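Local coordinates for protein KLLA0F12672p (PDB 4M3O) that probably dephosphorylates the C-terminal repeat domain of RNA polymerase II as a zinc-binding phosphatase of the RPAP2 family, here represented by its N-terminal domain, at residues A3-I8 against A46-Y51. Sequence-based numbering, arbitrary orientation.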
loop_
_atom_site.group_PDB
_atom_site.type_symbol
_atom_site.label_atom_id
_atom_site.label_comp_id
_atom_site.label_asym_id
_atom_site.label_seq_id
_atom_site.Cartn_x
_atom_site.Cartn_y
_atom_site.Cartn_z
ATOM N N ALA A 3 9.992 -0.388 5.189
ATOM C CA ALA A 3 8.922 -0.180 6.157
ATOM C C ALA A 3 8.397 -1.506 6.720
ATOM O O ALA A 3 8.197 -2.502 5.968
ATOM C CB ALA A 3 7.774 0.587 5.504
ATOM N N THR A 4 8.097 -1.469 8.013
ATOM C CA THR A 4 7.604 -2.633 8.775
ATOM C C THR A 4 6.380 -2.244 9.577
ATOM O O THR A 4 6.121 -1.075 9.737
ATOM C CB THR A 4 8.655 -3.118 9.795
ATOM O OG1 THR A 4 9.948 -3.147 9.163
ATOM C CG2 THR A 4 8.349 -4.522 10.315
ATOM N N ILE A 5 5.639 -3.240 10.068
ATOM C CA ILE A 5 4.468 -3.033 10.931
ATOM C C ILE A 5 4.755 -2.075 12.093
ATOM O O ILE A 5 3.981 -1.098 12.398
ATOM C CB ILE A 5 4.022 -4.390 11.505
ATOM C CG1 ILE A 5 3.492 -5.266 10.388
ATOM C CG2 ILE A 5 2.980 -4.178 12.597
ATOM C CD1 ILE A 5 2.891 -6.578 10.811
ATOM N N GLU A 6 5.902 -2.347 12.725
ATOM C CA GLU A 6 6.370 -1.597 13.907
ATOM C C GLU A 6 6.515 -0.116 13.605
ATOM O O GLU A 6 6.077 0.761 14.346
ATOM C CB GLU A 6 7.728 -2.187 14.383
ATOM C CG GLU A 6 7.638 -3.549 15.143
ATOM C CD GLU A 6 6.972 -4.709 14.380
ATOM O OE1 GLU A 6 7.331 -4.996 13.189
ATOM O OE2 GLU A 6 6.074 -5.358 14.985
ATOM N N GLU A 7 7.187 0.149 12.515
ATOM C CA GLU A 7 7.341 1.511 11.992
ATOM C C GLU A 7 6.018 2.236 11.681
ATOM O O GLU A 7 5.813 3.396 12.044
ATOM C CB GLU A 7 8.137 1.391 10.704
ATOM C CG GLU A 7 9.301 2.326 10.593
ATOM C CD GLU A 7 9.130 3.289 9.476
ATOM O OE1 GLU A 7 8.215 4.132 9.560
ATOM O OE2 GLU A 7 9.895 3.186 8.512
ATOM N N ILE A 8 5.128 1.554 10.970
ATOM C CA ILE A 8 3.793 2.121 10.672
ATOM C C ILE A 8 3.084 2.530 11.962
ATOM O O ILE A 8 2.558 3.636 12.059
ATOM C CB ILE A 8 2.953 1.143 9.854
ATOM C CG1 ILE A 8 3.580 1.020 8.444
ATOM C CG2 ILE A 8 1.484 1.615 9.738
ATOM C CD1 ILE A 8 3.206 -0.258 7.759
ATOM N N ALA A 46 6.432 -9.800 3.612
ATOM C CA ALA A 46 5.071 -10.279 3.466
ATOM C C ALA A 46 4.154 -9.871 4.607
ATOM O O ALA A 46 2.961 -9.525 4.378
ATOM C CB ALA A 46 5.075 -11.796 3.300
ATOM N N ARG A 47 4.674 -9.909 5.825
ATOM C CA ARG A 47 3.787 -9.743 6.973
ATOM C C ARG A 47 3.322 -8.287 7.027
ATOM O O ARG A 47 2.179 -7.990 7.421
ATOM C CB ARG A 47 4.449 -10.227 8.298
ATOM C CG ARG A 47 5.545 -9.345 8.864
ATOM C CD ARG A 47 6.168 -9.928 10.142
ATOM N NE ARG A 47 5.559 -9.437 11.380
ATOM C CZ ARG A 47 5.835 -8.270 11.972
ATOM N NH1 ARG A 47 6.706 -7.382 11.452
ATOM N NH2 ARG A 47 5.205 -7.956 13.094
ATOM N N THR A 48 4.204 -7.377 6.622
ATOM C CA THR A 48 3.884 -5.986 6.605
ATOM C C THR A 48 2.843 -5.661 5.468
ATOM O O THR A 48 1.864 -4.948 5.638
ATOM C CB THR A 48 5.174 -5.142 6.500
ATOM O OG1 THR A 48 6.096 -5.476 7.559
ATOM C CG2 THR A 48 4.812 -3.640 6.591
ATOM N N MET A 49 3.066 -6.280 4.332
ATOM C CA MET A 49 2.221 -6.178 3.157
ATOM C C MET A 49 0.813 -6.659 3.495
ATOM O O MET A 49 -0.211 -5.988 3.174
ATOM C CB MET A 49 2.933 -6.990 2.091
ATOM C CG MET A 49 2.639 -6.699 0.684
ATOM S SD MET A 49 2.781 -4.984 0.146
ATOM C CE MET A 49 1.864 -5.382 -1.327
ATOM N N LYS A 50 0.716 -7.737 4.267
ATOM C CA LYS A 50 -0.609 -8.236 4.692
ATOM C C LYS A 50 -1.252 -7.318 5.738
ATOM O O LYS A 50 -2.467 -7.134 5.729
ATOM C CB LYS A 50 -0.548 -9.609 5.275
ATOM C CG LYS A 50 -0.061 -10.702 4.332
ATOM C CD LYS A 50 0.477 -11.904 5.164
ATOM C CE LYS A 50 1.056 -12.994 4.269
ATOM N NZ LYS A 50 0.001 -13.919 3.761
ATOM N N TYR A 51 -0.428 -6.729 6.593
ATOM C CA TYR A 51 -0.930 -5.763 7.582
ATOM C C TYR A 51 -1.513 -4.479 6.918
ATOM O O TYR A 51 -2.544 -3.987 7.316
ATOM C CB TYR A 51 0.220 -5.409 8.538
ATOM C CG TYR A 51 -0.061 -4.315 9.507
ATOM C CD1 TYR A 51 -0.896 -4.526 10.597
ATOM C CD2 TYR A 51 0.504 -3.049 9.336
ATOM C CE1 TYR A 51 -1.181 -3.498 11.504
ATOM C CE2 TYR A 51 0.265 -2.023 10.252
ATOM C CZ TYR A 51 -0.579 -2.252 11.332
ATOM O OH TYR A 51 -0.833 -1.198 12.183
#
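Ile5 lies between Tyr51 and Arg47 where the first turns of helices 5-13 and 46-52 meet, a helix-helix contact of the Rtr1 N-terminal domain, away from the zinc site. The tight part is apolar. Ile5 CG2, the branch anti to the backbone N, sits over the Tyr51 ring in a CH-pi contact, 4.1 Å from the centroid and 4° off the ring normal. Ile8 CG2 meets the ring edge at Tyr51 CE2 (3.9 Å), and Lys9 and Leu13 of the same helix also touch Tyr51. An alanine at Tyr51 would probably open a gap beneath Ile5 and leave Ile8 CG2 without its aromatic edge. Next to this cluster Thr48 OG1 accepts a weak bond from Ile5 N (3.4 Å), its stronger partner being Asp45. The other flank is exposed and polar: Arg47, bent at chi3, brings its guanidinium to the Glu6 carboxylate, the planes 15° apart. The two-pronged salt bridge is uneven: Arg47 NH2 to Glu6 OE2 is weak at 3.3 Å. Ile5 CD1 lies over the guanidinium face, 3.5 Å from Arg47 NH2. Arg47 NH1 meets the syn lone pair of Glu6 OE1 at 3.0 Å, nearly straight at 169°.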